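Local coordinates for protein putative 3-hydroxybutyryl-CoA dehydratase (Rhodopseudomonas palustris, PDB 3HIN) that is probably a lyase of the enoyl-CoA hydratase/isomerase family, possibly a 3-hydroxybutyryl-CoA dehydratase, at residues V23-T28 with L204-A209; V109-K114 with H129-E134; G115-G120 with A135-A140. All blocks are in the same frame, centred on the assembly; numbering follows the deposited sequence.

Interaction 1. Residues V23-T28 with L204-A209; sequences VGPVLT and LGNRVA
Val26, first residue of strand 26-31, and Pro25 in the turn just before it meet Asn206 on the last turn of helix 197-208, and these three residues account for most of the 166 Å² buried here. Val26 turns CG1 anti to its backbone N (chi1 -173°), which sets the other methyl, CG2, anti to the carbonyl carbon and toward the helix. There Val26 CG2 rests on the backbone, 3.8 Å from Gly205 C. Gly205 bears no side chain at this point; a CB built on it would come within 3.3 Å of Val26 CG2, a tight fit, so the bare glycine allows helix and strand to approach with 6.2 Å between the CA atoms of Val26 and Gly205. The Asn206 side chain crosses those of Val26 and Pro25 at about a right angle, its end lying against Val26 CG2 and Pro25 CD. Ala209, near the end of the helix, receives the proline ring, with Pro25 CG 3.7 Å from Ala209 CB. Pro25 is carried by a type II' turn from Val23 to Val26, the tight turn of the hairpin joining strands 18-23 and 26-31. The turn is closed by Val26 N bonding to Val23 O at 3.1 Å and Val23 N to Val26 O at 2.8 Å, and Gly24 supplies the positive phi it needs. Arg60 ties the two sides together from outside, through a backbone bond with Pro25 and through its NE to Ala209 O, while Leu202, earlier on the same helix, also covers Val26. No hydrogen bond passes directly between the two segments. Helix and hairpin turn therefore meet by shape, methyl on bare helix backbone, ring on methyl and the Asn206 side chain across both, while Arg60 supplies a bonded link.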
loop_
_atom_site.group_PDB
_atom_site.type_symbol
_atom_site.label_atom_id
_atom_site.label_comp_id
_atom_site.label_asym_id
_atom_site.label_seq_id
_atom_site.Cartn_x
_atom_site.Cartn_y
_atom_site.Cartn_z
ATOM N N VAL A 23 -36.391 -2.749 -15.195
ATOM C CA VAL A 23 -37.049 -2.006 -16.268
ATOM C C VAL A 23 -36.315 -2.248 -17.595
ATOM O O VAL A 23 -35.212 -1.741 -17.795
ATOM C CB VAL A 23 -37.135 -0.514 -15.966
ATOM C CG1 VAL A 23 -38.064 0.165 -17.010
ATOM C CG2 VAL A 23 -37.657 -0.287 -14.556
ATOM N N GLY A 24 -36.915 -3.050 -18.482
ATOM C CA GLY A 24 -36.214 -3.506 -19.682
ATOM C C GLY A 24 -34.957 -4.220 -19.219
ATOM O O GLY A 24 -35.028 -5.093 -18.381
ATOM N N PRO A 25 -33.785 -3.833 -19.735
ATOM C CA PRO A 25 -32.621 -4.642 -19.332
ATOM C C PRO A 25 -31.822 -3.995 -18.173
ATOM O O PRO A 25 -30.636 -4.305 -17.976
ATOM C CB PRO A 25 -31.803 -4.682 -20.626
ATOM C CG PRO A 25 -31.934 -3.235 -21.126
ATOM C CD PRO A 25 -33.441 -2.866 -20.801
ATOM N N VAL A 26 -32.472 -3.064 -17.473
ATOM C CA VAL A 26 -31.886 -2.345 -16.357
ATOM C C VAL A 26 -32.457 -2.812 -15.011
ATOM O O VAL A 26 -33.677 -2.682 -14.726
ATOM C CB VAL A 26 -32.107 -0.821 -16.478
ATOM C CG1 VAL A 26 -31.311 -0.059 -15.367
ATOM C CG2 VAL A 26 -31.652 -0.361 -17.868
ATOM N N LEU A 27 -31.569 -3.361 -14.199
ATOM C CA LEU A 27 -31.882 -3.719 -12.818
ATOM C C LEU A 27 -31.826 -2.452 -11.985
ATOM O O LEU A 27 -30.771 -1.817 -11.873
ATOM C CB LEU A 27 -30.882 -4.725 -12.308
ATOM C CG LEU A 27 -31.094 -5.296 -10.895
ATOM C CD1 LEU A 27 -32.285 -6.259 -10.876
ATOM C CD2 LEU A 27 -29.828 -5.927 -10.369
ATOM N N THR A 28 -32.964 -2.037 -11.446
ATOM C CA THR A 28 -32.930 -0.861 -10.633
ATOM C C THR A 28 -32.971 -1.198 -9.170
ATOM O O THR A 28 -33.784 -2.047 -8.760
ATOM C CB THR A 28 -34.044 0.142 -11.001
ATOM O OG1 THR A 28 -35.318 -0.356 -10.587
ATOM C CG2 THR A 28 -33.974 0.427 -12.532
ATOM N N LEU A 204 -29.309 6.580 -19.369
ATOM C CA LEU A 204 -27.947 6.078 -19.489
ATOM C C LEU A 204 -27.900 4.576 -19.420
ATOM O O LEU A 204 -27.174 3.962 -20.175
ATOM C CB LEU A 204 -27.007 6.672 -18.448
ATOM C CG LEU A 204 -26.831 8.189 -18.586
ATOM C CD1 LEU A 204 -25.952 8.693 -17.477
ATOM C CD2 LEU A 204 -26.164 8.539 -19.862
ATOM N N GLY A 205 -28.679 3.961 -18.531
ATOM C CA GLY A 205 -28.638 2.465 -18.433
ATOM C C GLY A 205 -29.157 1.838 -19.737
ATOM O O GLY A 205 -28.578 0.883 -20.261
ATOM N N ASN A 206 -30.236 2.387 -20.297
ATOM C CA ASN A 206 -30.700 1.900 -21.623
ATOM C C ASN A 206 -29.643 2.041 -22.726
ATOM O O ASN A 206 -29.563 1.170 -23.641
ATOM C CB ASN A 206 -32.036 2.565 -22.087
ATOM C CG ASN A 206 -33.208 2.161 -21.218
ATOM O OD1 ASN A 206 -33.963 3.019 -20.727
ATOM N ND2 ASN A 206 -33.348 0.835 -20.988
ATOM N N ARG A 207 -28.828 3.104 -22.635
ATOM C CA ARG A 207 -27.773 3.344 -23.647
ATOM C C ARG A 207 -26.597 2.354 -23.525
ATOM O O ARG A 207 -26.255 1.695 -24.510
ATOM C CB ARG A 207 -27.338 4.841 -23.692
ATOM C CG ARG A 207 -26.037 5.128 -24.459
ATOM C CD ARG A 207 -26.266 4.903 -25.991
ATOM N NE ARG A 207 -25.016 5.069 -26.716
ATOM C CZ ARG A 207 -24.008 4.190 -26.744
ATOM N NH1 ARG A 207 -24.105 3.052 -26.097
ATOM N NH2 ARG A 207 -22.897 4.437 -27.449
ATOM N N VAL A 208 -26.029 2.194 -22.318
ATOM C CA VAL A 208 -24.947 1.218 -22.099
ATOM C C VAL A 208 -25.453 -0.178 -22.429
ATOM O O VAL A 208 -24.692 -1.052 -22.865
ATOM C CB VAL A 208 -24.309 1.279 -20.660
ATOM C CG1 VAL A 208 -23.716 2.631 -20.383
ATOM C CG2 VAL A 208 -25.373 0.922 -19.565
ATOM N N ALA A 209 -26.758 -0.368 -22.284
ATOM C CA ALA A 209 -27.378 -1.689 -22.558
ATOM C C ALA A 209 -27.159 -2.158 -23.987
ATOM O O ALA A 209 -27.244 -3.356 -24.263
ATOM C CB ALA A 209 -28.860 -1.633 -22.276
#

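Interaction 2. Residues V109-K114 with H129-E134; sequences VIAALK and HIRVAE
Val109 O takes two backbone N-H groups at once, from His129 N at 2.9 Å and Ile130 N at 3.2 Å, the first tilted 21° from the carbonyl plane and the second lying in it. Beside it Val109 N points at the edge of the His129 imidazole, close to the ring plane, and donates to ND1 in a nearly straight bond of 2.8 Å. NE2 of the same ring is bonded to Gln103 O, so the ring is held at two points and its rotation is fixed. An alanine here would probably leave Val109 N and Gln103 O without these partners and open a gap beside the Val109 side chain. From Ile130 on, strands 109-113 and 130-134 run parallel, neighbours in the main sheet of the crotonase fold and joined by a crossover that runs through the short strand 116-118 and helix 120-127. Their alternating bonds include Leu113 N to Val132 O at 2.6 Å. Ile110 and Val132 stand side by side, CG2 to CG2 at 4.0 Å, on the face covered by helix 197-208. On the face of Ala111 and Ala133, Leu113 CD1 lies 3.8 Å from Arg131 CB; Arg131 bends at chi3, and its NH2 bonds to Ala125 O and Ala128 O. Lys114 and Glu134 run alongside each other, Lys114 CB 3.7 Å from Glu134 OE1, but Lys114 NZ bonds to Gly66 O and Glu134 OE2 to Ala197 N.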
loop_
_atom_site.group_PDB
_atom_site.type_symbol
_atom_site.label_atom_id
_atom_site.label_comp_id
_atom_site.label_asym_id
_atom_site.label_seq_id
_atom_site.Cartn_x
_atom_site.Cartn_y
_atom_site.Cartn_z
ATOM N N VAL A 109 -22.640 0.138 -13.660
ATOM C CA VAL A 109 -23.494 0.622 -12.579
ATOM C C VAL A 109 -23.543 2.145 -12.593
ATOM O O VAL A 109 -22.489 2.824 -12.610
ATOM C CB VAL A 109 -22.965 0.155 -11.254
ATOM C CG1 VAL A 109 -23.867 0.629 -10.104
ATOM C CG2 VAL A 109 -22.839 -1.366 -11.259
ATOM N N ILE A 110 -24.773 2.675 -12.581
ATOM C CA ILE A 110 -24.988 4.092 -12.591
ATOM C C ILE A 110 -25.645 4.465 -11.270
ATOM O O ILE A 110 -26.647 3.872 -10.913
ATOM C CB ILE A 110 -25.904 4.516 -13.832
ATOM C CG1 ILE A 110 -25.272 4.032 -15.155
ATOM C CG2 ILE A 110 -26.142 6.054 -13.887
ATOM C CD1 ILE A 110 -26.133 3.093 -15.906
ATOM N N ALA A 111 -25.133 5.476 -10.586
ATOM C CA ALA A 111 -25.762 5.948 -9.339
ATOM C C ALA A 111 -26.490 7.279 -9.594
ATOM O O ALA A 111 -25.900 8.218 -10.146
ATOM C CB ALA A 111 -24.684 6.122 -8.259
ATOM N N ALA A 112 -27.767 7.346 -9.231
ATOM C CA ALA A 112 -28.553 8.535 -9.380
ATOM C C ALA A 112 -28.464 9.268 -8.069
ATOM O O ALA A 112 -28.907 8.729 -7.044
ATOM C CB ALA A 112 -30.035 8.147 -9.755
ATOM N N LEU A 113 -27.814 10.437 -8.047
ATOM C CA LEU A 113 -27.562 11.140 -6.778
ATOM C C LEU A 113 -28.517 12.325 -6.521
ATOM O O LEU A 113 -28.811 13.102 -7.405
ATOM C CB LEU A 113 -26.106 11.576 -6.695
ATOM C CG LEU A 113 -25.081 10.495 -7.071
ATOM C CD1 LEU A 113 -23.701 11.130 -6.961
ATOM C CD2 LEU A 113 -25.172 9.287 -6.159
ATOM N N LYS A 114 -29.058 12.425 -5.318
ATOM C CA LYS A 114 -29.852 13.608 -4.927
ATOM C C LYS A 114 -29.644 13.785 -3.437
ATOM O O LYS A 114 -29.231 12.839 -2.806
ATOM C CB LYS A 114 -31.356 13.362 -5.191
ATOM C CG LYS A 114 -31.977 12.190 -4.392
ATOM C CD LYS A 114 -33.373 11.890 -4.954
ATOM C CE LYS A 114 -33.849 10.547 -4.432
ATOM N NZ LYS A 114 -35.215 10.111 -4.964
ATOM N N HIS A 129 -19.770 3.242 -11.567
ATOM C CA HIS A 129 -18.982 3.660 -12.720
ATOM C C HIS A 129 -19.304 5.019 -13.222
ATOM O O HIS A 129 -18.421 5.712 -13.687
ATOM C CB HIS A 129 -19.152 2.649 -13.863
ATOM C CG HIS A 129 -18.859 1.279 -13.418
ATOM N ND1 HIS A 129 -19.809 0.290 -13.369
ATOM C CD2 HIS A 129 -17.742 0.761 -12.856
ATOM C CE1 HIS A 129 -19.273 -0.801 -12.848
ATOM N NE2 HIS A 129 -18.019 -0.537 -12.530
ATOM N N ILE A 130 -20.589 5.367 -13.199
ATOM C CA ILE A 130 -21.096 6.703 -13.611
ATOM C C ILE A 130 -22.019 7.222 -12.506
ATOM O O ILE A 130 -22.796 6.478 -11.929
ATOM C CB ILE A 130 -21.881 6.566 -14.885
ATOM C CG1 ILE A 130 -20.975 6.051 -16.022
ATOM C CG2 ILE A 130 -22.678 7.875 -15.309
ATOM C CD1 ILE A 130 -21.791 5.649 -17.250
ATOM N N ARG A 131 -21.964 8.511 -12.241
ATOM C CA ARG A 131 -22.845 9.117 -11.255
ATOM C C ARG A 131 -23.545 10.214 -12.034
ATOM O O ARG A 131 -22.900 10.898 -12.883
ATOM C CB ARG A 131 -22.005 9.688 -10.068
ATOM C CG ARG A 131 -21.450 8.671 -9.055
ATOM C CD ARG A 131 -20.155 9.163 -8.335
ATOM N NE ARG A 131 -19.099 9.297 -9.349
ATOM C CZ ARG A 131 -18.485 8.255 -9.928
ATOM N NH1 ARG A 131 -17.591 8.462 -10.938
ATOM N NH2 ARG A 131 -18.726 6.999 -9.523
ATOM N N VAL A 132 -24.853 10.383 -11.767
ATOM C CA VAL A 132 -25.643 11.479 -12.275
ATOM C C VAL A 132 -26.171 12.186 -11.032
ATOM O O VAL A 132 -26.761 11.526 -10.132
ATOM C CB VAL A 132 -26.841 11.017 -13.128
ATOM C CG1 VAL A 132 -27.461 12.218 -13.770
ATOM C CG2 VAL A 132 -26.416 10.055 -14.190
ATOM N N ALA A 133 -25.913 13.488 -10.961
ATOM C CA ALA A 133 -26.295 14.287 -9.817
ATOM C C ALA A 133 -27.385 15.296 -10.199
ATOM O O ALA A 133 -27.192 16.093 -11.136
ATOM C CB ALA A 133 -25.086 14.981 -9.192
ATOM N N GLU A 134 -28.542 15.191 -9.503
ATOM C CA GLU A 134 -29.571 16.259 -9.410
ATOM C C GLU A 134 -29.078 17.510 -8.665
ATOM O O GLU A 134 -28.147 17.400 -7.860
ATOM C CB GLU A 134 -30.750 15.741 -8.558
ATOM C CG GLU A 134 -31.859 15.297 -9.330
ATOM C CD GLU A 134 -32.937 14.612 -8.517
ATOM O OE1 GLU A 134 -33.502 15.160 -7.534
ATOM O OE2 GLU A 134 -33.245 13.514 -8.973
#

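Interaction 3. Residues G115-G120 with A135-A140; sequences GAVIGG and ASAYYA
Ala116 sits over one face of the Tyr138 ring, its CA 3.5 Å above the plane and offset toward the rim, in a CH-pi contact, with Ala116 CB 3.3 Å from Tyr138 OH. With CG between its backbone N and carbonyl carbon (chi1 59°), Tyr138 directs its ring toward Gly115 and Ala116, and Tyr138 CE2 lies 3.4 Å from Ala116 N. On the same face of the sheet Ile118 CG2 reaches both Tyr138 CE1 and Ala140 CB, each at 4.0 Å. On the other face Val117 and Tyr139 lie side by side, Val117 CB 3.9 Å from Tyr139 CD1, and the Tyr139 ring stacks with Phe187. Backbone bonds between the parallel strands set this register: Tyr138 N gives to Gly115 O and Val117 N to Tyr138 O, each at 2.9 Å, and Gly119 N to Ala140 O at 2.8 Å. Before the strands, Ser136 OG accepts Gly115 N at 2.9 Å. Further out, Arg37 touches both Ala116 and Tyr138, and His70 ND1 takes Ala116 N. Gly119 is also the N-cap of helix 120-127. A short strand leading into a glycine-rich helix start, as 116-118 does, is a feature of the crotonase fold, where a backbone N-H at that start commonly forms part of the oxyanion hole; the same is probably true here.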
loop_
_atom_site.group_PDB
_atom_site.type_symbol
_atom_site.label_atom_id
_atom_site.label_comp_id
_atom_site.label_asym_id
_atom_site.label_seq_id
_atom_site.Cartn_x
_atom_site.Cartn_y
_atom_site.Cartn_z
ATOM N N GLY A 115 -29.945 14.970 -2.893
ATOM C CA GLY A 115 -29.938 15.203 -1.448
ATOM C C GLY A 115 -28.616 14.706 -0.880
ATOM O O GLY A 115 -27.594 14.819 -1.498
ATOM N N ALA A 116 -28.657 14.103 0.286
ATOM C CA ALA A 116 -27.425 13.718 0.975
ATOM C C ALA A 116 -26.651 12.585 0.277
ATOM O O ALA A 116 -27.226 11.565 -0.131
ATOM C CB ALA A 116 -27.751 13.403 2.476
ATOM N N VAL A 117 -25.352 12.811 0.036
ATOM C CA VAL A 117 -24.434 11.761 -0.493
ATOM C C VAL A 117 -23.204 11.897 0.351
ATOM O O VAL A 117 -22.217 12.549 -0.018
ATOM C CB VAL A 117 -24.072 12.003 -1.976
ATOM C CG1 VAL A 117 -23.150 10.884 -2.479
ATOM C CG2 VAL A 117 -25.436 12.194 -2.921
ATOM N N ILE A 118 -23.284 11.380 1.553
ATOM C CA ILE A 118 -22.245 11.710 2.477
ATOM C C ILE A 118 -21.668 10.470 3.154
ATOM O O ILE A 118 -22.408 9.513 3.401
ATOM C CB ILE A 118 -22.695 12.798 3.524
ATOM C CG1 ILE A 118 -23.529 12.207 4.633
ATOM C CG2 ILE A 118 -23.482 13.960 2.879
ATOM C CD1 ILE A 118 -24.377 13.374 5.416
ATOM N N GLY A 119 -20.364 10.515 3.507
ATOM C CA GLY A 119 -19.764 9.402 4.279
ATOM C C GLY A 119 -19.819 8.137 3.431
ATOM O O GLY A 119 -19.530 8.178 2.223
ATOM N N GLY A 120 -20.272 7.026 4.040
ATOM C CA GLY A 120 -20.506 5.770 3.333
ATOM C C GLY A 120 -21.320 5.890 2.060
ATOM O O GLY A 120 -21.111 5.150 1.095
ATOM N N ALA A 135 -29.737 18.670 -8.839
ATOM C CA ALA A 135 -29.249 19.870 -8.170
ATOM C C ALA A 135 -29.118 19.736 -6.640
ATOM O O ALA A 135 -28.259 20.382 -6.047
ATOM C CB ALA A 135 -30.126 21.052 -8.494
ATOM N N SER A 136 -29.970 18.920 -5.998
ATOM C CA SER A 136 -30.037 18.866 -4.522
ATOM C C SER A 136 -28.895 18.015 -3.915
ATOM O O SER A 136 -28.679 18.024 -2.692
ATOM C CB SER A 136 -31.379 18.268 -4.087
ATOM O OG SER A 136 -31.410 16.904 -4.560
ATOM N N ALA A 137 -28.145 17.300 -4.753
ATOM C CA ALA A 137 -27.154 16.329 -4.227
ATOM C C ALA A 137 -26.081 17.159 -3.565
ATOM O O ALA A 137 -25.723 18.256 -4.066
ATOM C CB ALA A 137 -26.592 15.464 -5.366
ATOM N N TYR A 138 -25.588 16.694 -2.424
ATOM C CA TYR A 138 -24.466 17.381 -1.778
ATOM C C TYR A 138 -23.560 16.353 -1.130
ATOM O O TYR A 138 -24.034 15.295 -0.710
ATOM C CB TYR A 138 -24.935 18.442 -0.767
ATOM C CG TYR A 138 -25.790 17.907 0.363
ATOM C CD1 TYR A 138 -25.218 17.541 1.556
ATOM C CD2 TYR A 138 -27.181 17.776 0.236
ATOM C CE1 TYR A 138 -25.977 17.054 2.606
ATOM C CE2 TYR A 138 -27.988 17.310 1.310
ATOM C CZ TYR A 138 -27.352 16.947 2.482
ATOM O OH TYR A 138 -28.049 16.466 3.554
ATOM N N TYR A 139 -22.272 16.674 -1.069
ATOM C CA TYR A 139 -21.207 15.705 -0.790
ATOM C C TYR A 139 -20.416 16.132 0.431
ATOM O O TYR A 139 -20.139 17.361 0.628
ATOM C CB TYR A 139 -20.216 15.666 -1.926
ATOM C CG TYR A 139 -20.836 15.401 -3.271
ATOM C CD1 TYR A 139 -21.259 14.100 -3.613
ATOM C CD2 TYR A 139 -21.048 16.439 -4.180
ATOM C CE1 TYR A 139 -21.850 13.838 -4.813
ATOM C CE2 TYR A 139 -21.662 16.194 -5.442
ATOM C CZ TYR A 139 -22.029 14.881 -5.741
ATOM O OH TYR A 139 -22.617 14.578 -6.933
ATOM N N ALA A 140 -20.097 15.150 1.272
ATOM C CA ALA A 140 -19.326 15.419 2.454
ATOM C C ALA A 140 -18.781 14.146 3.045
ATOM O O ALA A 140 -19.358 13.042 2.853
ATOM C CB ALA A 140 -20.166 16.138 3.516
#

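How the interactions relate
Interactions 2 and 3 join successive strands of the same two chain runs: 109-113 continues into 116-118 and 130-134 into 138-140, the first pair in the main sheet and the second in a small one. Tyr139 bridges them, its OH 3.4 Å from Ala133 CB. Interaction 1 lies farther off, its centre about 24 Å from that of interaction 3, but its helix packs on the main sheet, Leu204 CD1 3.6 Å from Val132 CG2. All three are largely buried, interaction 2 nearest the middle of the chain; in interaction 3 Ser136 is exposed. Backbone hydrogen bonds dominate interactions 2 and 3, aromatic packing adds to interaction 3, and interaction 1 rests on van der Waals packing, mostly apolar, with no hydrogen bond between its segments.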